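Local coordinates for translation initiation factor eif-2b-like protein (Chaetomium thermophilum, PDB 4ZEO) that probably works as the delta regulatory subunit of eIF2B, the guanine nucleotide exchange factor that acts on eIF2 in translation initiation, at residues M222-G227 and A361-G366; K297-A302 and K307-T312. All blocks are in the same frame, centred on the assembly; numbering follows the deposited sequence.

Interaction 1 of 2, residues M222-G227 and A361-G366; sequences MCFAMG and AIFANG
Phe224, in the first turn of helix 224-239, brings its ring to Ala361 and Phe363, and so joins the helical N-terminal part of the chain to strand 361-362, an outer strand of a small antiparallel sheet whose first two strands lie between strands 354-358 and 387-391 of the Rossmann-like parallel sheet. The tight part is apolar between side chains, with one backbone carbonyl at the ring's edge. CD2 of Phe224 lies 3.5 Å from CB of Ala361. Farther out the Phe224 and Phe363 side chains cross at about a right angle, with ring planes at 86° and centroids 5.5 Å apart; CZ of Phe224 comes to 3.6 Å from CE1 of Phe363, and CD1 of Phe363 lies in the plane of the Phe224 ring, at its edge. Both rings have CG anti to their own carbonyl carbon (chi1 -73° for Phe224, -68° for Phe363), which lets Phe224 reach out from the helix start while Phe363, whose CB leaves the backbone without facing the helix, still brings its ring into the contact. His369 meets the Phe363 ring, and Asp398 and Arg401 touch Phe224. Cys223 is the N-cap residue of the helix, and its carbonyl O accepts a hydrogen bond from Gly227 N at 3.0 Å.

Beyond Phe363 the packing gives way to a solvent-facing type I beta turn, Phe363 to Gly366, whose corner, Ala364 and Asn365, is exposed. The turn is closed by Gly366 N and Phe363 O at 2.9 Å, and Asn365 OD1 is hydrogen-bonded to Ser367 OG. Back on the tight side, the carbonyl O of Ile362 lies near the plane of the Phe224 ring, at its edge, 3.9 Å from CE2.

Interaction 2 of 2, residues K297-A302 and K307-T312; sequences KTLLRA and KSFNVT
Leu299, Ala302, Phe309 and Val311 form the apolar centre where helix 293-304 packs on strand 310-314 and the residues leading into it, within the beta-alpha-beta unit of strand 285-289, helix 293-304 and strand 310-314. Leu299 and Val311 reach toward each other tip to tip, CD1 of Leu299 lying 4.1 Å from CG2 of Val311. Leu299 sends its other branch to the aromatic ring, CD2 being 3.9 Å from CE2 of Phe309. The Phe309 side chain has CG between its backbone N and carbonyl carbon (chi1 53°), a setting that turns the ring toward the helix, where CE1 stands 3.6 Å from the CB of Ala302. Replacing Phe309 with an alanine would probably open a gap between helix 293-304 and the chain leading into strand 310-314, leaving Leu299 CD2 and Ala302 CB without the ring they pack on. Leu329 of helix 321-331 touches Leu299 and Val311, extending the same hydrophobic layer.

Outward from this centre the backbone begins to take part. The carbonyl O of Leu299 lies in the plane of the Phe309 ring, at its edge, 3.5 Å from CZ. At the end of the contact near the connecting turn, Lys307 N donates to Ala302 O over 3.1 Å, with an N-H...O angle of 154° and the donor tilted 24° from the carbonyl plane. The extended aliphatic chain of Lys307 runs past that oxygen, CD coming to 4.1 Å from Ala302 CB, and its NZ is hydrogen-bonded to the carbonyl oxygens of Ile280 and of Ala277, at the end of helix 246-277. The lysine thus lends its methylenes to the helix, which suggests that apolar burial holds most of the contact, while the Lys307 N to Ala302 O bond helps to fix the connection at its margin.

How the interactions relate
Interaction 2 is nested in sequence within the loop that interaction 1 closes: the chain runs from 222-227 through both segments of interaction 2 before reaching 361-366. The two centres are 28 Å apart, and the nearest atoms stay about 14 Å from each other, so neither contact touches the other. Interaction 2 is local, tying a helix to the following strand of the six-stranded parallel sheet, whereas interaction 1 joins distant parts of the chain, the start of helix 224-239 and the small antiparallel sheet. The pair reflects two levels of organisation in this subunit: assembly of the Rossmann-like core, and the docking of the N-terminal helical part on the small antiparallel sheet inserted in that domain.

Interaction 1 of 2, residues M222-G227 and A361-G366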
loop_
_atom_site.group_PDB
_atom_site.type_symbol
_atom_site.label_atom_id
_atom_site.label_comp_id
_atom_site.label_asym_id
_atom_site.label_seq_id
_atom_site.Cartn_x
_atom_site.Cartn_y
_atom_site.Cartn_z
ATOM N N MET A 222 -7.426 1.432 11.116
ATOM C CA MET A 222 -6.084 1.453 10.563
ATOM C C MET A 222 -5.785 0.238 9.689
ATOM O O MET A 222 -6.195 -0.878 10.002
ATOM C CB MET A 222 -5.052 1.552 11.688
ATOM C CG MET A 222 -5.113 2.849 12.459
ATOM S SD MET A 222 -3.656 3.073 13.505
ATOM C CE MET A 222 -3.459 1.409 14.139
ATOM N N CYS A 223 -5.034 0.469 8.613
ATOM C CA CYS A 223 -4.565 -0.601 7.748
ATOM C C CYS A 223 -3.361 -1.337 8.397
ATOM O O CYS A 223 -2.786 -0.860 9.385
ATOM C CB CYS A 223 -4.186 -0.024 6.373
ATOM S SG CYS A 223 -3.019 1.399 6.396
ATOM N N PHE A 224 -2.991 -2.498 7.855
ATOM C CA PHE A 224 -1.869 -3.268 8.397
ATOM C C PHE A 224 -0.577 -2.450 8.360
ATOM O O PHE A 224 0.233 -2.530 9.289
ATOM C CB PHE A 224 -1.662 -4.566 7.615
ATOM C CG PHE A 224 -2.704 -5.602 7.876
ATOM C CD1 PHE A 224 -3.547 -5.500 8.960
ATOM C CD2 PHE A 224 -2.841 -6.688 7.039
ATOM C CE1 PHE A 224 -4.531 -6.462 9.195
ATOM C CE2 PHE A 224 -3.823 -7.650 7.279
ATOM C CZ PHE A 224 -4.661 -7.521 8.369
ATOM N N ALA A 225 -0.418 -1.640 7.302
ATOM C CA ALA A 225 0.788 -0.830 7.105
ATOM C C ALA A 225 1.034 0.109 8.284
ATOM O O ALA A 225 2.152 0.163 8.827
ATOM C CB ALA A 225 0.688 -0.032 5.802
ATOM N N MET A 226 -0.029 0.798 8.694
ATOM C CA MET A 226 0.004 1.669 9.850
ATOM C C MET A 226 0.237 0.856 11.120
ATOM O O MET A 226 1.050 1.227 11.958
ATOM C CB MET A 226 -1.298 2.457 9.959
ATOM C CG MET A 226 -1.440 3.560 8.931
ATOM S SD MET A 226 -3.103 4.277 8.867
ATOM C CE MET A 226 -3.084 5.172 10.424
ATOM N N GLY A 227 -0.464 -0.266 11.248
ATOM C CA GLY A 227 -0.301 -1.098 12.415
ATOM C C GLY A 227 1.140 -1.565 12.547
ATOM O O GLY A 227 1.709 -1.536 13.648
ATOM N N ALA A 361 -3.866 -5.102 1.468
ATOM C CA ALA A 361 -3.146 -5.892 2.463
ATOM C C ALA A 361 -3.047 -7.351 2.077
ATOM O O ALA A 361 -3.786 -7.835 1.209
ATOM C CB ALA A 361 -3.821 -5.784 3.835
ATOM N N ILE A 362 -2.142 -8.059 2.748
ATOM C CA ILE A 362 -2.087 -9.507 2.624
ATOM C C ILE A 362 -2.185 -10.103 4.012
ATOM O O ILE A 362 -1.457 -9.720 4.925
ATOM C CB ILE A 362 -0.826 -9.968 1.910
ATOM C CG1 ILE A 362 -0.842 -9.402 0.491
ATOM C CG2 ILE A 362 -0.759 -11.479 1.906
ATOM C CD1 ILE A 362 0.155 -9.951 -0.403
ATOM N N PHE A 363 -3.140 -11.004 4.182
ATOM C CA PHE A 363 -3.402 -11.602 5.480
ATOM C C PHE A 363 -2.398 -12.705 5.757
ATOM O O PHE A 363 -1.656 -13.130 4.866
ATOM C CB PHE A 363 -4.831 -12.157 5.532
ATOM C CG PHE A 363 -5.897 -11.102 5.504
ATOM C CD1 PHE A 363 -6.166 -10.338 6.626
ATOM C CD2 PHE A 363 -6.612 -10.853 4.345
ATOM C CE1 PHE A 363 -7.140 -9.365 6.597
ATOM C CE2 PHE A 363 -7.573 -9.882 4.310
ATOM C CZ PHE A 363 -7.840 -9.136 5.438
ATOM N N ALA A 364 -2.402 -13.169 7.000
ATOM C CA ALA A 364 -1.513 -14.223 7.473
ATOM C C ALA A 364 -1.711 -15.529 6.698
ATOM O O ALA A 364 -0.766 -16.285 6.498
ATOM C CB ALA A 364 -1.725 -14.441 8.952
ATOM N N ASN A 365 -2.945 -15.805 6.289
ATOM C CA ASN A 365 -3.255 -16.993 5.479
ATOM C C ASN A 365 -2.874 -16.845 4.004
ATOM O O ASN A 365 -3.124 -17.735 3.202
ATOM C CB ASN A 365 -4.743 -17.355 5.615
ATOM C CG ASN A 365 -5.656 -16.414 4.862
ATOM O OD1 ASN A 365 -5.261 -15.312 4.436
ATOM N ND2 ASN A 365 -6.899 -16.819 4.722
ATOM N N GLY A 366 -2.330 -15.695 3.638
ATOM C CA GLY A 366 -1.858 -15.470 2.286
ATOM C C GLY A 366 -2.884 -14.855 1.341
ATOM O O GLY A 366 -2.625 -14.715 0.158
#

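Interaction 2 of 2, residues K297-A302 and K307-T312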
loop_
_atom_site.group_PDB
_atom_site.type_symbol
_atom_site.label_atom_id
_atom_site.label_comp_id
_atom_site.label_asym_id
_atom_site.label_seq_id
_atom_site.Cartn_x
_atom_site.Cartn_y
_atom_site.Cartn_z
ATOM N N LYS A 297 2.733 1.643 -12.260
ATOM C CA LYS A 297 4.176 1.881 -12.293
ATOM C C LYS A 297 4.912 0.805 -13.073
ATOM O O LYS A 297 5.862 1.093 -13.833
ATOM C CB LYS A 297 4.759 1.940 -10.876
ATOM C CG LYS A 297 4.347 3.123 -10.005
ATOM C CD LYS A 297 4.791 4.453 -10.519
ATOM C CE LYS A 297 4.319 5.570 -9.567
ATOM N NZ LYS A 297 4.713 6.943 -10.032
ATOM N N THR A 298 4.469 -0.431 -12.882
ATOM C CA THR A 298 5.071 -1.576 -13.553
ATOM C C THR A 298 4.889 -1.495 -15.055
ATOM O O THR A 298 5.853 -1.655 -15.818
ATOM C CB THR A 298 4.477 -2.881 -13.063
ATOM O OG1 THR A 298 4.794 -3.046 -11.676
ATOM C CG2 THR A 298 5.041 -4.036 -13.863
ATOM N N LEU A 299 3.651 -1.209 -15.465
ATOM C CA LEU A 299 3.311 -1.097 -16.880
ATOM C C LEU A 299 4.056 0.071 -17.515
ATOM O O LEU A 299 4.570 -0.046 -18.620
ATOM C CB LEU A 299 1.787 -0.965 -17.059
ATOM C CG LEU A 299 1.004 -2.215 -16.592
ATOM C CD1 LEU A 299 -0.527 -2.080 -16.750
ATOM C CD2 LEU A 299 1.497 -3.473 -17.331
ATOM N N LEU A 300 4.137 1.198 -16.816
ATOM C CA LEU A 300 4.893 2.339 -17.346
ATOM C C LEU A 300 6.383 1.994 -17.452
ATOM O O LEU A 300 7.047 2.377 -18.404
ATOM C CB LEU A 300 4.669 3.600 -16.492
ATOM C CG LEU A 300 3.224 4.137 -16.573
ATOM C CD1 LEU A 300 2.970 5.337 -15.647
ATOM C CD2 LEU A 300 2.808 4.455 -18.006
ATOM N N ARG A 301 6.893 1.231 -16.497
ATOM C CA ARG A 301 8.297 0.835 -16.527
ATOM C C ARG A 301 8.620 -0.065 -17.734
ATOM O O ARG A 301 9.603 0.170 -18.449
ATOM C CB ARG A 301 8.664 0.132 -15.209
ATOM C CG ARG A 301 10.066 -0.429 -15.149
ATOM C CD ARG A 301 11.084 0.638 -14.900
ATOM N NE ARG A 301 12.413 0.053 -14.966
ATOM C CZ ARG A 301 13.551 0.683 -14.672
ATOM N NH1 ARG A 301 13.559 1.952 -14.275
ATOM N NH2 ARG A 301 14.691 0.022 -14.777
ATOM N N ALA A 302 7.770 -1.063 -17.986
ATOM C CA ALA A 302 7.993 -1.996 -19.090
ATOM C C ALA A 302 7.991 -1.266 -20.411
ATOM O O ALA A 302 8.837 -1.524 -21.282
ATOM C CB ALA A 302 6.941 -3.086 -19.090
ATOM N N LYS A 307 9.431 -2.241 -24.244
ATOM C CA LYS A 307 8.596 -3.409 -24.489
ATOM C C LYS A 307 7.262 -3.040 -25.114
ATOM O O LYS A 307 6.666 -2.018 -24.799
ATOM C CB LYS A 307 8.388 -4.172 -23.181
ATOM C CG LYS A 307 9.718 -4.553 -22.549
ATOM C CD LYS A 307 9.534 -5.366 -21.329
ATOM C CE LYS A 307 10.826 -5.540 -20.580
ATOM N NZ LYS A 307 10.673 -6.576 -19.523
ATOM N N SER A 308 6.805 -3.889 -26.019
ATOM C CA SER A 308 5.518 -3.702 -26.664
ATOM C C SER A 308 4.564 -4.807 -26.235
ATOM O O SER A 308 4.828 -5.996 -26.412
ATOM C CB SER A 308 5.681 -3.680 -28.179
ATOM O OG SER A 308 6.021 -4.963 -28.668
ATOM N N PHE A 309 3.452 -4.394 -25.644
ATOM C CA PHE A 309 2.534 -5.336 -25.043
ATOM C C PHE A 309 1.143 -4.735 -25.004
ATOM O O PHE A 309 0.962 -3.533 -25.205
ATOM C CB PHE A 309 3.006 -5.719 -23.640
ATOM C CG PHE A 309 3.283 -4.539 -22.744
ATOM C CD1 PHE A 309 4.517 -3.919 -22.746
ATOM C CD2 PHE A 309 2.312 -4.068 -21.872
ATOM C CE1 PHE A 309 4.764 -2.839 -21.927
ATOM C CE2 PHE A 309 2.566 -2.982 -21.047
ATOM C CZ PHE A 309 3.791 -2.377 -21.079
ATOM N N ASN A 310 0.166 -5.590 -24.758
ATOM C CA ASN A 310 -1.220 -5.184 -24.696
ATOM C C ASN A 310 -1.716 -5.207 -23.278
ATOM O O ASN A 310 -1.272 -6.023 -22.467
ATOM C CB ASN A 310 -2.071 -6.086 -25.566
ATOM C CG ASN A 310 -1.823 -5.859 -27.041
ATOM O OD1 ASN A 310 -1.673 -4.724 -27.490
ATOM N ND2 ASN A 310 -1.798 -6.934 -27.809
ATOM N N VAL A 311 -2.598 -4.274 -22.956
ATOM C CA VAL A 311 -3.191 -4.256 -21.629
ATOM C C VAL A 311 -4.708 -4.262 -21.700
ATOM O O VAL A 311 -5.316 -3.516 -22.473
ATOM C CB VAL A 311 -2.692 -3.044 -20.817
ATOM C CG1 VAL A 311 -3.419 -2.947 -19.503
ATOM C CG2 VAL A 311 -1.189 -3.153 -20.600
ATOM N N THR A 312 -5.309 -5.139 -20.914
ATOM C CA THR A 312 -6.743 -5.158 -20.756
ATOM C C THR A 312 -7.040 -4.627 -19.374
ATOM O O THR A 312 -6.525 -5.130 -18.384
ATOM C CB THR A 312 -7.342 -6.581 -20.940
ATOM O OG1 THR A 312 -7.222 -6.976 -22.310
ATOM C CG2 THR A 312 -8.823 -6.611 -20.550
#